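Local coordinates for hypothetical protein PA2201 (Pseudomonas aeruginosa, PDB 2FEF) that is of unknown function but probably acts as a PoNi-type immunity protein, protecting the cell against PoNe-type DNA-degrading toxins, at residues B[40-45]-B[88-93]; B[182-187]-B[261-266]. All coordinates share one frame; numbering follows the deposited sequence.

Interaction 1 and interaction 2 join helices in two different parts of this all-helical chain, the first in the N-terminal family region and the second in the PoNi-like C-terminal region. Their centres lie 26 Å apart on opposite sides of the centre of the chain, and their nearest atoms, about 9 Å apart, do not touch. A structural connection runs through Trp256: its ring NH bonds to Asp92 of segment 88-93, and two residues further on begins the helix that carries 261-266. Interaction 1 adjoins two neighbouring subunits, whereas interaction 2 stays within one chain, with a bound ethanediol, probably from the crystallisation liquor, about 4 Å from the side chain of Tyr183.

Interaction 1. Residues B[40-45]-B[88-93]; sequences ADWREL and LKAIDR
Lys89 reaches from its helix toward Asp41, Trp42 and Leu45, and its side chain meets Trp42 through CB, Leu45 through CG, and Asp41 through CE and NZ. CB lies at the edge of the Trp42 indole, near the ring plane, 4.1 Å from CE3. CG comes against Leu45, with CD1 of the leucine 3.7 Å from it; the two side chains cross at about a right angle. The chain then bends at chi2 (-74°), which puts CD off the extended path, and the end of the lysine passes on to Asp41. CE is 3.9 Å from Asp41 OD2, and NZ makes a salt bridge with the same oxygen at 3.2 Å. The ammonium meets OD2 from above the carboxylate, 39° out of its plane. The helices concerned, 35-54 and 66-93, form an antiparallel pair in the N-terminal region; their short segments approach to 10.7 Å between axes at 153°, with Trp42 and Lys89 the nearest pair of CA atoms, 7.0 Å apart. Beside the lysine, Trp42 points its six-membered ring at the other helix, CZ3 lying 3.9 Å from Ala90 CB and CH2 almost as near. The indole also stacks on Trp38 and packs on Ile103 of helix 97-127, and Ile103 also touches Ala90. Asp41 has a second charged partner, as its OD1 forms a salt bridge with Arg43 of a second subunit; the carboxylate therefore lies between a lysine of its own chain and an arginine of a neighbouring one, and two positive groups close by would be expected to stabilise its negative charge.

Interaction 2. Residues B[182-187]-B[261-266]; sequences DYLGAA and SALGVL
The phenol ring of Tyr183 is turned away from helix 258-267 and meets the ring of Phe211, their planes at about 35°. What this tyrosine brings to the contact lies nearer its backbone: CB stands 4.4 Å from Leu263 CD2, and the carbonyl oxygen approaches the side chain of Leu266. The peptide oxygens of Tyr183 and Leu184 both bear on one methyl group, Leu266 CD1, which is 3.6 Å from Tyr183 O and 3.7 Å from Leu184 O. With CB of Leu266 directed at the other helix and CG beside the backbone N (chi1 -66°), the isobutyl group extends to the two carbonyls. Its second methyl, CD2, comes near Ala187 CB at the more exposed margin of the contact.

Leu184 answers from the opposite helix with a single branch. Its CD2 sits 3.7 Å from Ala262 CB, 4.1 Å from Leu266 CD1 and 4.3 Å from Leu263 CD2, so that one methyl group packs among three residues. The side chains of Leu184 and Leu266 cross at about a right angle. The two short segments run in the same general direction, 34° apart and 9.9 Å between axes, as neighbouring helices of the PoNi-like C-terminal region. Helix 146-158 packs against both, through Leu150 on Leu184 and Val157 on Ala262.

The polar side chains of Asp182 and Ser261 have their partners away from the interface: Asp182 bonds to Thr177 and to the backbone of Ser195, and Ser261 OG to Ala257 and Leu281. Across the contact itself the side chains offer methyl and methylene groups alone, which implies that the two segments pack by van der Waals contact and hydrophobic burial, with no hydrogen bond or salt bridge between them.

Interaction 1. Residues B[40-45]-B[88-93]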
loop_
_atom_site.group_PDB
_atom_site.type_symbol
_atom_site.label_atom_id
_atom_site.label_comp_id
_atom_site.label_asym_id
_atom_site.label_seq_id
_atom_site.Cartn_x
_atom_site.Cartn_y
_atom_site.Cartn_z
ATOM N N ALA B 40 -6.103 13.100 2.875
ATOM C CA ALA B 40 -5.186 11.963 3.106
ATOM C C ALA B 40 -5.849 10.670 2.664
ATOM O O ALA B 40 -5.183 9.795 2.118
ATOM C CB ALA B 40 -4.748 11.883 4.568
ATOM N N ASP B 41 -7.157 10.544 2.903
ATOM C CA ASP B 41 -7.903 9.368 2.456
ATOM C C ASP B 41 -7.878 9.276 0.918
ATOM O O ASP B 41 -7.684 8.206 0.360
ATOM C CB ASP B 41 -9.374 9.445 2.886
ATOM C CG ASP B 41 -9.579 9.249 4.378
ATOM O OD1 ASP B 41 -8.656 8.783 5.072
ATOM O OD2 ASP B 41 -10.703 9.565 4.838
ATOM N N TRP B 42 -8.110 10.408 0.269
ATOM C CA TRP B 42 -8.078 10.522 -1.181
ATOM C C TRP B 42 -6.735 10.054 -1.723
ATOM O O TRP B 42 -6.713 9.201 -2.612
ATOM C CB TRP B 42 -8.295 11.988 -1.594
ATOM C CG TRP B 42 -8.471 12.155 -3.113
ATOM C CD1 TRP B 42 -7.551 12.638 -3.995
ATOM C CD2 TRP B 42 -9.637 11.830 -3.877
ATOM N NE1 TRP B 42 -8.072 12.633 -5.267
ATOM C CE2 TRP B 42 -9.355 12.156 -5.225
ATOM C CE3 TRP B 42 -10.894 11.300 -3.549
ATOM C CZ2 TRP B 42 -10.283 11.960 -6.263
ATOM C CZ3 TRP B 42 -11.823 11.103 -4.572
ATOM C CH2 TRP B 42 -11.512 11.445 -5.924
ATOM N N ARG B 43 -5.632 10.613 -1.201
ATOM C CA ARG B 43 -4.281 10.237 -1.621
ATOM C C ARG B 43 -4.037 8.741 -1.466
ATOM O O ARG B 43 -3.449 8.112 -2.338
ATOM C CB ARG B 43 -3.198 10.968 -0.810
ATOM C CG ARG B 43 -3.027 12.463 -1.111
ATOM C CD ARG B 43 -1.696 13.003 -0.466
ATOM N NE ARG B 43 -0.559 12.260 -0.997
ATOM C CZ ARG B 43 0.249 12.676 -1.975
ATOM N NH1 ARG B 43 0.140 13.895 -2.503
ATOM N NH2 ARG B 43 1.197 11.873 -2.404
ATOM N N GLU B 44 -4.462 8.180 -0.340
ATOM C CA GLU B 44 -4.323 6.722 -0.113
ATOM C C GLU B 44 -5.023 5.872 -1.161
ATOM O O GLU B 44 -4.472 4.863 -1.629
ATOM C CB GLU B 44 -4.843 6.321 1.276
ATOM C CG GLU B 44 -3.961 6.771 2.424
ATOM C CD GLU B 44 -4.671 6.611 3.789
ATOM O OE1 GLU B 44 -5.877 6.225 3.832
ATOM O OE2 GLU B 44 -4.046 6.924 4.796
ATOM N N LEU B 45 -6.244 6.241 -1.515
ATOM C CA LEU B 45 -7.026 5.457 -2.503
ATOM C C LEU B 45 -6.426 5.604 -3.884
ATOM O O LEU B 45 -6.320 4.639 -4.645
ATOM C CB LEU B 45 -8.499 5.917 -2.517
ATOM C CG LEU B 45 -9.286 5.444 -1.279
ATOM C CD1 LEU B 45 -10.508 6.363 -1.103
ATOM C CD2 LEU B 45 -9.692 3.977 -1.460
ATOM N N LEU B 88 -17.257 7.203 -3.418
ATOM C CA LEU B 88 -17.858 7.660 -2.175
ATOM C C LEU B 88 -17.151 8.893 -1.601
ATOM O O LEU B 88 -17.798 9.879 -1.259
ATOM C CB LEU B 88 -17.905 6.492 -1.161
ATOM C CG LEU B 88 -18.504 6.895 0.191
ATOM C CD1 LEU B 88 -19.986 7.321 0.052
ATOM C CD2 LEU B 88 -18.316 5.767 1.181
ATOM N N LYS B 89 -15.826 8.852 -1.492
ATOM C CA LYS B 89 -15.096 10.014 -1.005
ATOM C C LYS B 89 -15.350 11.261 -1.868
ATOM O O LYS B 89 -15.444 12.390 -1.362
ATOM C CB LYS B 89 -13.608 9.678 -0.995
ATOM C CG LYS B 89 -13.285 8.597 0.034
ATOM C CD LYS B 89 -13.328 9.171 1.460
ATOM C CE LYS B 89 -13.409 8.031 2.464
ATOM N NZ LYS B 89 -13.543 8.623 3.836
ATOM N N ALA B 90 -15.439 11.065 -3.186
ATOM C CA ALA B 90 -15.687 12.185 -4.093
ATOM C C ALA B 90 -17.104 12.792 -3.868
ATOM O O ALA B 90 -17.290 14.004 -3.927
ATOM C CB ALA B 90 -15.524 11.707 -5.527
ATOM N N ILE B 91 -18.091 11.947 -3.617
ATOM C CA ILE B 91 -19.429 12.418 -3.217
ATOM C C ILE B 91 -19.365 13.272 -1.926
ATOM O O ILE B 91 -19.876 14.432 -1.867
ATOM C CB ILE B 91 -20.444 11.231 -3.006
ATOM C CG1 ILE B 91 -20.573 10.401 -4.304
ATOM C CG2 ILE B 91 -21.853 11.842 -2.586
ATOM C CD1 ILE B 91 -21.304 9.072 -4.126
ATOM N N ASP B 92 -18.736 12.719 -0.888
ATOM C CA ASP B 92 -18.519 13.492 0.374
ATOM C C ASP B 92 -17.899 14.873 0.124
ATOM O O ASP B 92 -18.312 15.885 0.711
ATOM C CB ASP B 92 -17.559 12.735 1.296
ATOM C CG ASP B 92 -18.211 11.587 2.063
ATOM O OD1 ASP B 92 -19.441 11.398 1.983
ATOM O OD2 ASP B 92 -17.436 10.835 2.737
ATOM N N ARG B 93 -16.916 14.910 -0.781
ATOM C CA ARG B 93 -16.104 16.105 -1.000
ATOM C C ARG B 93 -16.869 17.211 -1.722
ATOM O O ARG B 93 -16.430 18.364 -1.723
ATOM C CB ARG B 93 -14.836 15.768 -1.804
ATOM C CG ARG B 93 -13.884 16.976 -1.992
ATOM C CD ARG B 93 -13.386 17.506 -0.654
ATOM N NE ARG B 93 -12.551 18.711 -0.809
ATOM C CZ ARG B 93 -13.020 19.933 -1.046
ATOM N NH1 ARG B 93 -14.340 20.149 -1.131
ATOM N NH2 ARG B 93 -12.155 20.953 -1.184
#

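Interaction 2. Residues B[182-187]-B[261-266]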
loop_
_atom_site.group_PDB
_atom_site.type_symbol
_atom_site.label_atom_id
_atom_site.label_comp_id
_atom_site.label_asym_id
_atom_site.label_seq_id
_atom_site.Cartn_x
_atom_site.Cartn_y
_atom_site.Cartn_z
ATOM N N ASP B 182 -33.906 -4.530 -7.973
ATOM C CA ASP B 182 -34.811 -4.619 -9.126
ATOM C C ASP B 182 -35.511 -3.290 -9.464
ATOM O O ASP B 182 -35.575 -2.918 -10.648
ATOM C CB ASP B 182 -35.848 -5.737 -8.961
ATOM C CG ASP B 182 -35.252 -7.139 -9.153
ATOM O OD1 ASP B 182 -34.076 -7.256 -9.562
ATOM O OD2 ASP B 182 -35.986 -8.127 -8.902
ATOM N N TYR B 183 -36.020 -2.575 -8.456
ATOM C CA TYR B 183 -36.550 -1.217 -8.675
ATOM C C TYR B 183 -35.515 -0.254 -9.241
ATOM O O TYR B 183 -35.821 0.498 -10.164
ATOM C CB TYR B 183 -37.173 -0.639 -7.400
ATOM C CG TYR B 183 -38.626 -1.030 -7.255
ATOM C CD1 TYR B 183 -38.982 -2.317 -6.882
ATOM C CD2 TYR B 183 -39.643 -0.097 -7.473
ATOM C CE1 TYR B 183 -40.320 -2.689 -6.745
ATOM C CE2 TYR B 183 -40.989 -0.456 -7.333
ATOM C CZ TYR B 183 -41.310 -1.763 -6.971
ATOM O OH TYR B 183 -42.623 -2.149 -6.841
ATOM N N LEU B 184 -34.298 -0.273 -8.688
ATOM C CA LEU B 184 -33.228 0.613 -9.177
ATOM C C LEU B 184 -32.835 0.328 -10.622
ATOM O O LEU B 184 -32.543 1.247 -11.375
ATOM C CB LEU B 184 -32.003 0.567 -8.265
ATOM C CG LEU B 184 -32.238 1.131 -6.852
ATOM C CD1 LEU B 184 -30.984 0.988 -5.992
ATOM C CD2 LEU B 184 -32.705 2.608 -6.940
ATOM N N GLY B 185 -32.803 -0.945 -11.006
ATOM C CA GLY B 185 -32.434 -1.307 -12.373
ATOM C C GLY B 185 -33.557 -1.514 -13.361
ATOM O O GLY B 185 -33.298 -1.836 -14.531
ATOM N N ALA B 186 -34.794 -1.321 -12.907
ATOM C CA ALA B 186 -35.987 -1.665 -13.686
ATOM C C ALA B 186 -36.021 -1.025 -15.073
ATOM O O ALA B 186 -36.221 -1.723 -16.069
ATOM C CB ALA B 186 -37.259 -1.322 -12.904
ATOM N N ALA B 187 -35.802 0.292 -15.133
ATOM C CA ALA B 187 -35.843 1.043 -16.399
ATOM C C ALA B 187 -34.711 0.618 -17.297
ATOM O O ALA B 187 -34.898 0.475 -18.502
ATOM C CB ALA B 187 -35.754 2.549 -16.151
ATOM N N SER B 261 -32.541 8.822 -3.225
ATOM C CA SER B 261 -32.179 9.801 -4.260
ATOM C C SER B 261 -32.366 9.210 -5.665
ATOM O O SER B 261 -32.958 9.872 -6.530
ATOM C CB SER B 261 -30.751 10.329 -4.046
ATOM O OG SER B 261 -30.568 10.675 -2.658
ATOM N N ALA B 262 -31.915 7.961 -5.885
ATOM C CA ALA B 262 -32.078 7.330 -7.207
ATOM C C ALA B 262 -33.556 7.098 -7.520
ATOM O O ALA B 262 -34.003 7.277 -8.655
ATOM C CB ALA B 262 -31.265 6.034 -7.290
ATOM N N LEU B 263 -34.345 6.740 -6.511
ATOM C CA LEU B 263 -35.798 6.587 -6.738
ATOM C C LEU B 263 -36.446 7.893 -7.203
ATOM O O LEU B 263 -37.366 7.870 -8.022
ATOM C CB LEU B 263 -36.509 6.006 -5.482
ATOM C CG LEU B 263 -36.179 4.542 -5.160
ATOM C CD1 LEU B 263 -36.562 4.150 -3.707
ATOM C CD2 LEU B 263 -36.813 3.586 -6.179
ATOM N N GLY B 264 -35.955 9.032 -6.718
ATOM C CA GLY B 264 -36.431 10.335 -7.186
ATOM C C GLY B 264 -36.204 10.575 -8.683
ATOM O O GLY B 264 -37.065 11.123 -9.377
ATOM N N VAL B 265 -35.046 10.176 -9.182
ATOM C CA VAL B 265 -34.774 10.283 -10.615
ATOM C C VAL B 265 -35.712 9.356 -11.394
ATOM O O VAL B 265 -36.301 9.756 -12.403
ATOM C CB VAL B 265 -33.294 9.945 -10.928
ATOM C CG1 VAL B 265 -33.037 9.952 -12.463
ATOM C CG2 VAL B 265 -32.348 10.958 -10.211
ATOM N N LEU B 266 -35.834 8.117 -10.917
ATOM C CA LEU B 266 -36.646 7.088 -11.581
ATOM C C LEU B 266 -38.142 7.411 -11.621
ATOM O O LEU B 266 -38.817 7.157 -12.638
ATOM C CB LEU B 266 -36.410 5.746 -10.904
ATOM C CG LEU B 266 -34.989 5.188 -11.056
ATOM C CD1 LEU B 266 -34.823 3.932 -10.183
ATOM C CD2 LEU B 266 -34.621 4.932 -12.526
#